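PDB 1I36: conserved protein from Methanothermobacter thermautotrophicus, which probably acts as an NADP-dependent oxidoreductase, binding NADP in a Rossmann-type domain and resembling the 3-hydroxyacid dehydrogenases in structure. Local coordinates for the interface of chains A and B. Sequence-based numbering; all coordinates share one arbitrary frame. Chains: chain A/B, Conserved hypothetical protein MTH1747.

Contact 1: the interface of chains A and B. Residues chain A 161, 230, 234-237, 239; chain B 175, 178-179, 245, 248.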
# COMPACT_ATOMS: atom_id res chain seq x y z
N LEU A 161 8.54 -11.21 -2.02
CA LEU A 161 8.47 -9.84 -1.49
C LEU A 161 7.38 -9.02 -2.16
O LEU A 161 6.65 -8.27 -1.49
CB LEU A 161 9.83 -9.15 -1.61
CG LEU A 161 10.81 -9.76 -0.60
CD1 LEU A 161 12.23 -9.32 -0.89
CD2 LEU A 161 10.41 -9.36 0.82
N LEU A 230 9.59 -14.61 4.74
CA LEU A 230 10.14 -13.41 5.32
C LEU A 230 10.98 -13.73 6.56
O LEU A 230 11.98 -13.06 6.82
CB LEU A 230 9.03 -12.43 5.73
CG LEU A 230 8.51 -11.46 4.69
CD1 LEU A 230 7.43 -10.59 5.38
CD2 LEU A 230 9.70 -10.58 4.18
N ILE A 234 14.33 -11.76 7.97
CA ILE A 234 14.15 -10.77 9.05
C ILE A 234 13.20 -11.34 10.13
O ILE A 234 12.82 -12.50 10.08
CB ILE A 234 13.50 -9.45 8.51
CG1 ILE A 234 12.11 -9.75 7.92
CG2 ILE A 234 14.33 -8.85 7.40
CD1 ILE A 234 11.24 -8.48 7.61
N ASP A 235 12.86 -10.52 11.13
CA ASP A 235 11.88 -10.90 12.17
C ASP A 235 10.66 -10.06 11.74
O ASP A 235 10.52 -8.90 12.14
CB ASP A 235 12.36 -10.49 13.57
CG ASP A 235 13.58 -11.31 14.03
OD1 ASP A 235 13.77 -12.43 13.52
OD2 ASP A 235 14.35 -10.83 14.89
N PRO A 236 9.79 -10.64 10.90
CA PRO A 236 8.59 -9.96 10.38
C PRO A 236 7.51 -9.57 11.39
O PRO A 236 7.16 -10.36 12.26
CB PRO A 236 8.07 -10.95 9.32
CG PRO A 236 8.42 -12.25 9.90
CD PRO A 236 9.79 -12.06 10.52
N VAL A 237 6.99 -8.35 11.23
CA VAL A 237 5.94 -7.81 12.10
C VAL A 237 4.57 -7.72 11.45
O VAL A 237 3.56 -8.09 12.06
CB VAL A 237 6.32 -6.41 12.56
CG1 VAL A 237 5.16 -5.77 13.35
CG2 VAL A 237 7.61 -6.48 13.39
N PRO A 239 3.08 -9.45 8.72
CA PRO A 239 2.27 -10.63 8.35
C PRO A 239 1.28 -11.14 9.43
O PRO A 239 0.24 -11.68 9.10
CB PRO A 239 3.34 -11.69 8.03
CG PRO A 239 4.51 -10.86 7.55
CD PRO A 239 4.52 -9.74 8.55
N GLU B 175 9.07 -2.58 5.81
CA GLU B 175 9.39 -3.95 6.17
C GLU B 175 9.78 -4.75 4.92
O GLU B 175 10.81 -5.40 4.91
CB GLU B 175 8.24 -4.62 6.92
CG GLU B 175 8.56 -6.05 7.29
CD GLU B 175 7.74 -6.55 8.43
OE1 GLU B 175 6.59 -6.98 8.21
OE2 GLU B 175 8.28 -6.57 9.55
N THR B 178 13.28 -3.64 3.80
CA THR B 178 14.39 -3.98 4.67
C THR B 178 14.78 -5.42 4.40
O THR B 178 15.96 -5.77 4.47
CB THR B 178 14.11 -3.74 6.20
OG1 THR B 178 13.03 -4.58 6.65
CG2 THR B 178 13.74 -2.32 6.44
N ALA B 179 13.79 -6.26 4.12
CA ALA B 179 14.09 -7.66 3.80
C ALA B 179 14.80 -7.70 2.44
O ALA B 179 15.81 -8.38 2.28
CB ALA B 179 12.78 -8.50 3.77
N ILE B 245 6.07 -1.26 13.76
CA ILE B 245 7.00 -0.82 12.74
C ILE B 245 7.50 0.60 13.06
O ILE B 245 8.70 0.89 13.03
CB ILE B 245 6.35 -0.87 11.32
CG1 ILE B 245 6.08 -2.33 10.91
CG2 ILE B 245 7.29 -0.24 10.28
CD1 ILE B 245 7.34 -3.16 10.76
N LYS B 248 10.04 0.65 15.70
CA LYS B 248 11.39 0.33 15.21
C LYS B 248 12.07 1.51 14.51
O LYS B 248 13.28 1.72 14.67
CB LYS B 248 11.37 -0.84 14.22
CG LYS B 248 11.02 -2.19 14.83
CD LYS B 248 11.20 -3.31 13.80
CE LYS B 248 10.88 -4.65 14.42
NZ LYS B 248 11.30 -5.79 13.56
O HOH W 1 10.47 -5.92 10.75
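In the helical C-terminal region of this 3-hydroxyacid dehydrogenase-like protein, the long helix 154-182 of chain B lies against the loop that leads into helix 238-249 of chain A. The central group is the carboxylate of B:Glu175. Its CG stands anti to the backbone N (chi1 180°) and the chain continues extended, so that the acid reaches the backbone just ahead of the chain A helix. There OE2 accepts the amide of A:Val237 N at 2.8 Å, through the syn lone pair and nearly straight (161° at H). The nearby start of helix 238-249 would probably favour the ionised acid. A second partner steadies the same oxygen: water 1 lies 2.6 Å from B:Glu175 OE2. This water is also 2.9 Å from the side-chain amine NZ of B:Lys248 and, more loosely, 3.3 Å from the carbonyl O of A:Asp235, linking lysine, acid and loop backbone.

Apolar groups pack beside this polar centre. A:Ile234 holds CG1 in the crowded position between its backbone N and carbonyl carbon (chi1 61°), and its CD1 crosses the glutamate stem obliquely, 3.6 Å from B:Glu175 CG. The other branch, CG2, meets the helix backbone at B:Ala179 CA. The methyl of B:Ala179 points between two leucine ends, with CB 3.7 Å from A:Leu230 CD2 and 3.9 Å from A:Leu161 CD2. On the opposite flank of the carboxylate, A:Val237 CB touches B:Ile245 CD1 at 3.8 Å, while its CG2 meets the extended B:Lys248 tip to tip. Within chain B, B:Thr178 OG1 donates to the carbonyl O of B:Glu175, in the carbonyl plane, tying down the threonine hydroxyl on the helix.

Contact 2: the interface of chains A and B. Residues chain A 188, 191-192, 195; chain B 113, 124, 126, 146, 148, 158, 162.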
# COMPACT_ATOMS: atom_id res chain seq x y z
N ASP A 188 -16.17 8.41 -0.07
CA ASP A 188 -15.39 9.62 0.20
C ASP A 188 -13.93 9.23 0.43
O ASP A 188 -13.02 9.86 -0.07
CB ASP A 188 -15.94 10.36 1.44
CG ASP A 188 -17.33 10.95 1.20
OD1 ASP A 188 -17.56 11.54 0.13
OD2 ASP A 188 -18.18 10.83 2.08
N GLU A 191 -12.38 8.31 -2.91
CA GLU A 191 -12.08 9.48 -3.74
C GLU A 191 -10.93 10.28 -3.20
O GLU A 191 -10.15 10.86 -3.97
CB GLU A 191 -13.30 10.39 -3.88
CG GLU A 191 -14.41 9.80 -4.74
CD GLU A 191 -15.61 10.74 -4.86
OE1 GLU A 191 -15.37 11.97 -4.93
OE2 GLU A 191 -16.76 10.25 -4.87
N MET A 192 -10.82 10.35 -1.87
CA MET A 192 -9.71 11.10 -1.29
C MET A 192 -8.42 10.36 -1.58
O MET A 192 -7.42 10.98 -1.86
CB MET A 192 -9.89 11.34 0.22
CG MET A 192 -10.88 12.46 0.53
SD MET A 192 -10.69 14.00 -0.47
CE MET A 192 -11.98 13.76 -1.54
N TYR A 195 -7.36 11.00 -5.00
CA TYR A 195 -7.02 12.41 -5.05
C TYR A 195 -5.60 12.60 -4.51
O TYR A 195 -5.06 13.70 -4.59
CB TYR A 195 -8.03 13.22 -4.23
CG TYR A 195 -7.86 14.72 -4.32
CD1 TYR A 195 -8.30 15.43 -5.43
CD2 TYR A 195 -7.23 15.43 -3.28
CE1 TYR A 195 -8.11 16.80 -5.52
CE2 TYR A 195 -7.04 16.80 -3.36
CZ TYR A 195 -7.49 17.48 -4.48
OH TYR A 195 -7.32 18.84 -4.57
N MET B 113 -6.81 18.75 3.25
CA MET B 113 -6.35 17.55 2.57
C MET B 113 -5.09 17.72 1.74
O MET B 113 -5.01 17.25 0.61
CB MET B 113 -7.48 16.99 1.69
CG MET B 113 -8.78 16.73 2.45
SD MET B 113 -8.51 15.59 3.83
CE MET B 113 -8.42 14.00 2.99
N ARG B 124 -7.08 21.74 -1.02
CA ARG B 124 -8.42 21.17 -0.97
C ARG B 124 -8.88 21.03 0.49
O ARG B 124 -8.13 20.53 1.32
CB ARG B 124 -8.47 19.80 -1.65
CG ARG B 124 -9.82 19.08 -1.49
CD ARG B 124 -10.24 18.41 -2.78
NE ARG B 124 -10.49 19.41 -3.83
CZ ARG B 124 -11.66 19.59 -4.43
NH1 ARG B 124 -12.69 18.82 -4.10
NH2 ARG B 124 -11.81 20.57 -5.33
N ILE B 126 -12.07 19.64 2.88
CA ILE B 126 -13.38 18.97 2.90
C ILE B 126 -14.09 19.40 4.19
O ILE B 126 -13.45 19.65 5.19
CB ILE B 126 -13.29 17.44 2.77
CG1 ILE B 126 -12.44 16.85 3.90
CG2 ILE B 126 -12.66 17.08 1.36
CD1 ILE B 126 -12.58 15.31 4.02
N GLU B 146 -15.01 21.49 -0.38
CA GLU B 146 -15.92 20.49 -0.91
C GLU B 146 -16.63 19.87 0.29
O GLU B 146 -16.01 19.60 1.31
CB GLU B 146 -15.09 19.48 -1.69
CG GLU B 146 -15.67 18.12 -1.89
CD GLU B 146 -14.68 17.23 -2.65
OE1 GLU B 146 -14.77 17.19 -3.90
OE2 GLU B 146 -13.79 16.63 -2.01
N ARG B 148 -18.42 16.88 2.25
CA ARG B 148 -18.37 15.41 2.31
C ARG B 148 -19.10 14.94 3.56
O ARG B 148 -19.32 15.74 4.47
CB ARG B 148 -16.92 14.95 2.41
CG ARG B 148 -16.06 15.38 1.24
CD ARG B 148 -16.25 14.43 0.12
NE ARG B 148 -15.33 14.68 -0.99
CZ ARG B 148 -15.21 13.84 -2.01
NH1 ARG B 148 -15.89 12.71 -2.02
NH2 ARG B 148 -14.56 14.22 -3.10
N ILE B 158 -12.61 11.14 7.50
CA ILE B 158 -12.13 10.81 6.15
C ILE B 158 -10.64 11.09 6.09
O ILE B 158 -9.86 10.30 5.56
CB ILE B 158 -12.87 11.65 5.07
CG1 ILE B 158 -14.35 11.26 5.02
CG2 ILE B 158 -12.18 11.50 3.72
CD1 ILE B 158 -15.23 12.30 4.24
N ARG B 162 -7.86 8.10 5.54
CA ARG B 162 -6.93 8.14 4.43
C ARG B 162 -5.50 8.04 4.97
O ARG B 162 -4.69 7.24 4.48
CB ARG B 162 -7.07 9.41 3.59
CG ARG B 162 -5.94 9.50 2.56
CD ARG B 162 -6.06 10.67 1.63
NE ARG B 162 -5.50 11.90 2.18
CZ ARG B 162 -5.41 13.04 1.50
NH1 ARG B 162 -5.85 13.12 0.23
NH2 ARG B 162 -4.87 14.11 2.06
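Helix 186-194 of chain A docks onto the edge of the Rossmann-type domain of chain B, in a protein resembling 3-hydroxyacid dehydrogenases, and also touches the start of helix 154-182. The guanidinium of B:Arg148, carried on a chain bent at chi2 (-83°), organises the polar side, with its acidic partners around its in-plane edge. A:Asp188 slides past it in the opposite direction, carboxylate and guanidinium planes 89° apart; OD1 accepts from NH1 of B:Arg148 at 3.0 Å through its anti lone pair. A:Glu191 crosses obliquely, and its OE1 takes NH2 of B:Arg148 at 3.0 Å from above the carboxylate plane. Within chain B, B:Arg148 turns its NE/NH2 side to B:Glu146, NE (2.7 Å) and NH2 (2.8 Å) both donating to OE2 from well above the carboxylate plane, which fixes the rotation of the guanidinium. B:Glu146 is held in turn by B:Arg124, whose NH1 lies 2.6 Å from OE1. An alanine at B:Arg148 would remove the guanidinium and its bonds to A:Asp188 and A:Glu191, and would probably leave these acids and B:Glu146 with less compensation of charge, weakening the docking of the helix.

A:Met192 enters between these charges and an apolar patch, its chain bent at chi2 and chi3. Its terminal CE approaches B:Arg148 tip to tip, while CG lies 3.6 Å from B:Ile158 CG2 and 3.8 Å from B:Met113 CE, the two methionines crossing at about a right angle. B:Met113 CE also sits over the centre of one face of the B:Arg162 guanidinium, which makes a weak in-plane bond to the carbonyl O of A:Met192. Farther along, A:Tyr195, though poorly ordered, offers its ring face to B:Arg124 CD, 3.8 Å from the centroid.

Contacts 1 and 2 lie about 31 Å apart, between the centres of their C-alpha atoms, and both belong to one two-fold symmetric interface, so each recurs with the chains exchanged. They share no residue, but both use helix 154-182 of chain B: B:Ile158 and B:Arg162 near its start serve contact 2, whereas B:Glu175, B:Thr178 and B:Ala179 near its end serve contact 1, where A:Leu161 adds the same helix of chain A. Contact 1 joins helical regions, while contact 2 brings a helix of one subunit to the nucleotide-binding domain of the other. An interchain disulfide at Cys241, on helix 238-249, is consistent with a stable dimer.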